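Local structure of ABC-type transport system, sugar-family extracellular solute-binding protein (Peptoclostridium difficile 630, 6HNI) at residues A155-S169 and K208-V220. The protein binds tyrosine, probably as the extracellular lipoprotein component of an ABC transporter, and has adhesive properties. The protein carries 1 engineered substitution. Numbering follows the deposited sequence.
Sequences AKTIGVMYNTSEVNS and KIDVLYVPTDNLV. With TYR (tyrosine), chain B.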
loop_
_atom_site.group_PDB
_atom_site.type_symbol
_atom_site.label_atom_id
_atom_site.label_comp_id
_atom_site.label_asym_id
_atom_site.label_seq_id
_atom_site.Cartn_x
_atom_site.Cartn_y
_atom_site.Cartn_z
ATOM N N ALA A 155 22.124 14.119 -0.315
ATOM C CA ALA A 155 21.381 13.797 -1.526
ATOM C C ALA A 155 20.627 15.022 -1.945
ATOM O O ALA A 155 20.111 15.753 -1.095
ATOM C CB ALA A 155 20.414 12.628 -1.303
ATOM N N LYS A 156 20.603 15.264 -3.256
ATOM C CA LYS A 156 19.831 16.374 -3.825
ATOM C C LYS A 156 18.847 15.947 -4.893
ATOM O O LYS A 156 17.953 16.714 -5.214
ATOM C CB LYS A 156 20.749 17.477 -4.381
ATOM C CG LYS A 156 21.604 18.180 -3.311
ATOM C CD LYS A 156 20.817 19.158 -2.428
ATOM C CE LYS A 156 20.829 20.621 -2.944
ATOM N NZ LYS A 156 19.757 21.547 -2.382
ATOM N N THR A 157 19.039 14.750 -5.463
ATOM C CA THR A 157 18.213 14.263 -6.566
ATOM C C THR A 157 17.567 12.940 -6.180
ATOM O O THR A 157 18.254 11.987 -5.874
ATOM C CB THR A 157 19.012 14.098 -7.907
ATOM O OG1 THR A 157 19.630 15.345 -8.273
ATOM C CG2 THR A 157 18.070 13.687 -9.017
ATOM N N ILE A 158 16.243 12.937 -6.229
ATOM C CA ILE A 158 15.412 11.794 -5.803
ATOM C C ILE A 158 14.787 11.187 -7.071
ATOM O O ILE A 158 14.097 11.888 -7.802
ATOM C CB ILE A 158 14.271 12.245 -4.854
ATOM C CG1 ILE A 158 14.866 12.948 -3.625
ATOM C CG2 ILE A 158 13.410 11.053 -4.447
ATOM C CD1 ILE A 158 13.851 13.706 -2.816
ATOM N N GLY A 159 14.990 9.891 -7.289
ATOM C CA GLY A 159 14.269 9.190 -8.329
ATOM C C GLY A 159 12.958 8.584 -7.810
ATOM O O GLY A 159 12.878 8.212 -6.628
ATOM N N VAL A 160 12.030 8.440 -8.716
ATOM C CA VAL A 160 10.765 7.710 -8.400
ATOM C C VAL A 160 10.323 6.960 -9.650
ATOM O O VAL A 160 10.086 7.558 -10.709
ATOM C CB VAL A 160 9.698 8.675 -7.870
ATOM C CG1 VAL A 160 9.255 9.736 -8.830
ATOM C CG2 VAL A 160 8.490 7.862 -7.436
ATOM N N MET A 161 10.206 5.643 -9.525
ATOM C CA MET A 161 9.585 4.791 -10.533
ATOM C C MET A 161 8.200 4.387 -10.030
ATOM O O MET A 161 8.049 4.016 -8.851
ATOM C CB MET A 161 10.478 3.568 -10.842
ATOM C CG MET A 161 9.936 2.684 -11.922
ATOM S SD MET A 161 11.139 1.512 -12.584
ATOM C CE MET A 161 11.369 0.487 -11.153
ATOM N N TYR A 162 7.223 4.445 -10.921
ATOM C CA TYR A 162 5.826 4.160 -10.502
ATOM C C TYR A 162 5.012 3.776 -11.716
ATOM O O TYR A 162 5.391 4.046 -12.880
ATOM C CB TYR A 162 5.266 5.382 -9.853
ATOM C CG TYR A 162 5.060 6.561 -10.735
ATOM C CD1 TYR A 162 6.151 7.348 -11.153
ATOM C CD2 TYR A 162 3.810 6.873 -11.226
ATOM C CE1 TYR A 162 5.957 8.432 -11.978
ATOM C CE2 TYR A 162 3.615 7.962 -12.055
ATOM C CZ TYR A 162 4.699 8.751 -12.422
ATOM O OH TYR A 162 4.472 9.833 -13.226
ATOM N N ASN A 163 3.858 3.193 -11.481
ATOM C CA ASN A 163 2.866 2.791 -12.478
ATOM C C ASN A 163 1.991 3.979 -12.824
ATOM O O ASN A 163 1.204 4.423 -11.991
ATOM C CB ASN A 163 2.011 1.642 -11.890
ATOM C CG ASN A 163 1.066 1.010 -12.894
ATOM O OD1 ASN A 163 0.910 1.503 -14.023
ATOM N ND2 ASN A 163 0.387 -0.061 -12.461
ATOM N N THR A 164 2.046 4.456 -14.068
ATOM C CA THR A 164 1.254 5.602 -14.464
ATOM C C THR A 164 -0.245 5.312 -14.482
ATOM O O THR A 164 -1.037 6.234 -14.532
ATOM C CB THR A 164 1.705 6.146 -15.829
ATOM O OG1 THR A 164 1.583 5.117 -16.803
ATOM C CG2 THR A 164 3.148 6.600 -15.763
ATOM N N SER A 165 -0.618 4.034 -14.440
ATOM C CA SER A 165 -2.025 3.613 -14.329
ATOM C C SER A 165 -2.619 3.599 -12.937
ATOM O O SER A 165 -3.808 3.370 -12.843
ATOM C CB SER A 165 -2.205 2.200 -14.892
ATOM O OG SER A 165 -1.847 2.174 -16.243
ATOM N N GLU A 166 -1.830 3.774 -11.890
ATOM C CA GLU A 166 -2.324 3.761 -10.517
ATOM C C GLU A 166 -2.537 5.182 -10.004
ATOM O O GLU A 166 -1.571 5.947 -9.775
ATOM C CB GLU A 166 -1.349 2.974 -9.617
ATOM C CG GLU A 166 -1.358 1.453 -9.845
ATOM C CD GLU A 166 -0.395 0.668 -8.920
ATOM O OE1 GLU A 166 -0.402 0.929 -7.679
ATOM O OE2 GLU A 166 0.375 -0.212 -9.442
ATOM N N VAL A 167 -3.794 5.545 -9.741
ATOM C CA VAL A 167 -4.061 6.889 -9.245
ATOM C C VAL A 167 -3.413 7.118 -7.886
ATOM O O VAL A 167 -2.956 8.213 -7.588
ATOM C CB VAL A 167 -5.549 7.197 -9.276
ATOM C CG1 VAL A 167 -6.363 6.302 -8.305
ATOM C CG2 VAL A 167 -5.798 8.673 -8.958
ATOM N N ASN A 168 -3.359 6.070 -7.069
ATOM C CA ASN A 168 -2.639 6.130 -5.803
ATOM C C ASN A 168 -1.198 6.598 -5.931
ATOM O O ASN A 168 -0.720 7.399 -5.125
ATOM C CB ASN A 168 -2.696 4.801 -5.033
ATOM C CG ASN A 168 -2.367 3.587 -5.913
ATOM O OD1 ASN A 168 -3.196 3.254 -6.768
ATOM N ND2 ASN A 168 -1.243 2.921 -5.691
ATOM N N SER A 169 -0.534 6.127 -6.981
ATOM C CA SER A 169 0.854 6.512 -7.234
ATOM C C SER A 169 0.976 7.913 -7.772
ATOM O O SER A 169 1.875 8.655 -7.332
ATOM C CB SER A 169 1.516 5.491 -8.136
ATOM O OG SER A 169 1.506 4.242 -7.492
ATOM N N LYS A 208 21.780 8.970 -12.502
ATOM C CA LYS A 208 20.993 10.181 -12.545
ATOM C C LYS A 208 20.419 10.622 -11.202
ATOM O O LYS A 208 19.907 11.728 -11.110
ATOM C CB LYS A 208 19.848 10.042 -13.519
ATOM C CG LYS A 208 20.263 9.848 -14.966
ATOM C CD LYS A 208 19.038 9.718 -15.839
ATOM C CE LYS A 208 18.226 11.010 -15.932
ATOM N NZ LYS A 208 16.856 10.747 -16.449
ATOM N N ILE A 209 20.458 9.749 -10.194
ATOM C CA ILE A 209 19.820 10.004 -8.883
ATOM C C ILE A 209 20.761 9.668 -7.738
ATOM O O ILE A 209 21.713 8.861 -7.899
ATOM C CB ILE A 209 18.486 9.202 -8.716
ATOM C CG1 ILE A 209 18.738 7.678 -8.586
ATOM C CG2 ILE A 209 17.564 9.576 -9.850
ATOM C CD1 ILE A 209 17.472 6.829 -8.358
ATOM N N ASP A 210 20.454 10.252 -6.560
ATOM C CA ASP A 210 21.211 9.986 -5.367
ATOM C C ASP A 210 20.478 8.951 -4.473
ATOM O O ASP A 210 21.121 8.249 -3.676
ATOM C CB ASP A 210 21.410 11.285 -4.588
ATOM C CG ASP A 210 22.166 12.376 -5.384
ATOM O OD1 ASP A 210 23.146 12.016 -6.086
ATOM O OD2 ASP A 210 21.800 13.586 -5.281
ATOM N N VAL A 211 19.141 8.935 -4.574
ATOM C CA VAL A 211 18.280 8.068 -3.745
ATOM C C VAL A 211 17.021 7.781 -4.559
ATOM O O VAL A 211 16.599 8.602 -5.370
ATOM C CB VAL A 211 17.966 8.787 -2.410
ATOM C CG1 VAL A 211 17.041 9.983 -2.635
ATOM C CG2 VAL A 211 17.319 7.834 -1.383
ATOM N N LEU A 212 16.456 6.589 -4.341
ATOM C CA LEU A 212 15.167 6.182 -4.933
ATOM C C LEU A 212 14.101 6.213 -3.842
ATOM O O LEU A 212 14.373 5.700 -2.742
ATOM C CB LEU A 212 15.228 4.814 -5.471
ATOM C CG LEU A 212 14.040 4.397 -6.315
ATOM C CD1 LEU A 212 13.951 5.062 -7.664
ATOM C CD2 LEU A 212 14.033 2.891 -6.488
ATOM N N TYR A 213 12.991 6.845 -4.153
ATOM C CA TYR A 213 11.791 6.769 -3.251
ATOM C C TYR A 213 10.780 5.820 -3.876
ATOM O O TYR A 213 10.431 5.954 -5.052
ATOM C CB TYR A 213 11.207 8.148 -3.078
ATOM C CG TYR A 213 9.994 8.171 -2.133
ATOM C CD1 TYR A 213 10.163 8.135 -0.768
ATOM C CD2 TYR A 213 8.686 8.199 -2.609
ATOM C CE1 TYR A 213 9.039 8.109 0.082
ATOM C CE2 TYR A 213 7.600 8.202 -1.746
ATOM C CZ TYR A 213 7.834 8.204 -0.426
ATOM O OH TYR A 213 6.696 8.175 0.431
ATOM N N VAL A 214 10.281 4.874 -3.073
ATOM C CA VAL A 214 9.268 3.930 -3.538
ATOM C C VAL A 214 7.931 4.277 -2.886
ATOM O O VAL A 214 7.731 3.997 -1.675
ATOM C CB VAL A 214 9.702 2.496 -3.298
ATOM C CG1 VAL A 214 8.622 1.504 -3.737
ATOM C CG2 VAL A 214 11.034 2.197 -4.004
ATOM N N PRO A 215 7.018 4.854 -3.638
ATOM C CA PRO A 215 5.665 5.095 -3.099
ATOM C C PRO A 215 4.941 3.762 -2.917
ATOM O O PRO A 215 5.442 2.699 -3.207
ATOM C CB PRO A 215 4.983 5.939 -4.185
ATOM C CG PRO A 215 5.866 5.916 -5.352
ATOM C CD PRO A 215 7.075 5.106 -5.101
ATOM N N THR A 216 3.728 3.870 -2.338
ATOM C CA THR A 216 2.856 2.689 -2.254
ATOM C C THR A 216 2.159 2.382 -3.585
ATOM O O THR A 216 1.006 2.672 -3.819
ATOM C CB THR A 216 1.850 2.786 -1.061
ATOM O OG1 THR A 216 0.951 3.830 -1.252
ATOM C CG2 THR A 216 2.632 2.902 0.236
ATOM N N ASP A 217 3.030 1.939 -4.528
ATOM C CA ASP A 217 2.715 1.535 -5.853
ATOM C C ASP A 217 2.765 0.001 -5.939
ATOM O O ASP A 217 3.746 -0.623 -5.570
ATOM C CB ASP A 217 3.835 2.107 -6.782
ATOM C CG ASP A 217 3.579 1.800 -8.237
ATOM O OD1 ASP A 217 3.921 0.700 -8.733
ATOM O OD2 ASP A 217 3.023 2.696 -8.896
ATOM N N ASN A 218 1.615 -0.599 -6.333
ATOM C CA ASN A 218 1.497 -2.023 -6.347
ATOM C C ASN A 218 2.433 -2.735 -7.309
ATOM O O ASN A 218 2.951 -3.765 -7.007
ATOM C CB ASN A 218 0.042 -2.445 -6.613
ATOM C CG ASN A 218 -0.905 -2.057 -5.478
ATOM O OD1 ASN A 218 -0.867 -2.676 -4.387
ATOM N ND2 ASN A 218 -1.714 -1.055 -5.713
ATOM N N LEU A 219 2.637 -2.098 -8.469
ATOM C CA LEU A 219 3.536 -2.677 -9.494
ATOM C C LEU A 219 4.987 -2.725 -8.995
ATOM O O LEU A 219 5.626 -3.775 -9.025
ATOM C CB LEU A 219 3.364 -1.899 -10.783
ATOM C CG LEU A 219 4.129 -2.520 -11.954
ATOM C CD1 LEU A 219 3.566 -3.868 -12.331
ATOM C CD2 LEU A 219 4.083 -1.558 -13.134
ATOM N N VAL A 220 5.469 -1.604 -8.468
ATOM C CA VAL A 220 6.860 -1.552 -7.978
ATOM C C VAL A 220 7.055 -2.392 -6.708
ATOM O O VAL A 220 8.033 -3.120 -6.574
ATOM C CB VAL A 220 7.335 -0.111 -7.825
ATOM C CG1 VAL A 220 8.763 -0.075 -7.314
ATOM C CG2 VAL A 220 7.305 0.593 -9.189
HETATM N N TYR B . -1.490 2.200 -1.503
HETATM C CA TYR B . -1.706 1.160 -2.525
HETATM C C TYR B . -3.058 1.373 -3.188
HETATM O O TYR B . -3.471 0.509 -3.952
HETATM C CB TYR B . -1.443 -0.264 -1.994
HETATM C CG TYR B . -0.015 -0.487 -1.622
HETATM C CD1 TYR B . 0.984 -0.497 -2.641
HETATM C CD2 TYR B . 0.424 -0.619 -0.339
HETATM C CE1 TYR B . 2.307 -0.618 -2.307
HETATM C CE2 TYR B . 1.750 -0.745 0.012
HETATM C CZ TYR B . 2.729 -0.737 -1.010
HETATM O OH TYR B . 4.065 -0.852 -0.679
HETATM O OXT TYR B . -3.654 2.418 -3.035
HETATM O O HOH W 1 22.235 15.239 -7.277
HETATM O O HOH W 2 10.270 4.041 -7.129
#
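Strands 157-163 and 211-214 are parallel neighbours in the sheet of the second lobe of this periplasmic-binding-protein fold, and where they end, at the tyrosine pocket, their contact passes from backbone pairing to carboxylate-held loops. Gly159 sits at the centre of the pairing: its N gives a hydrogen bond to Val211 O and its O takes one from Tyr213 N. Having no side chain, Gly159 leaves room for Ile209 CD1, 4.0 Å from Gly159 CA, and for Leu212 CD1 near its carbonyl. On the other face Ile158 CG1 lies alongside Val211 CG1 at 3.8 Å. Beyond Tyr213 the strands part, and a water bridges Tyr213 O to Met161 N.

Acidic side chains close both ends. At the start, Asp210 OD2 receives Lys156 N at 2.9 Å and Thr157 N from opposite faces of its carboxylate. At the pocket end, Asp217 OD1 caps its own helix by accepting Val220 N. With CG anti to the backbone N (chi1 -177°), the carboxylate is carried toward 155-169, where Asn163 N and Ser169 OG meet OD2 from opposite faces. The bond from Ser169 OG to Asp217 OD2 is 2.6 Å. Glu166 reaches across with an extended chain, and its syn lone pairs receive Asn218 N on OE1 (2.9 Å) and Leu219 N on OE2. An amide suits position 168, because ND2 can donate both to Glu166 OE1 and, in the carbonyl plane, to Thr216 O.

Asn218 ND2 is shared between Glu166 OE1 and ligand O, and its OD1 is hydrogen-bonded to His34; Thr216 OG1 accepts from ligand N and also bonds Gln172. Glu166 OE2 and Asp217 OD1, 3.7 Å apart, would probably repel, though surrounding N-H groups should offset this. Glu166, directly and through Asn168, thus forms a second shell positioning Asn218 and Thr216 for tyrosine.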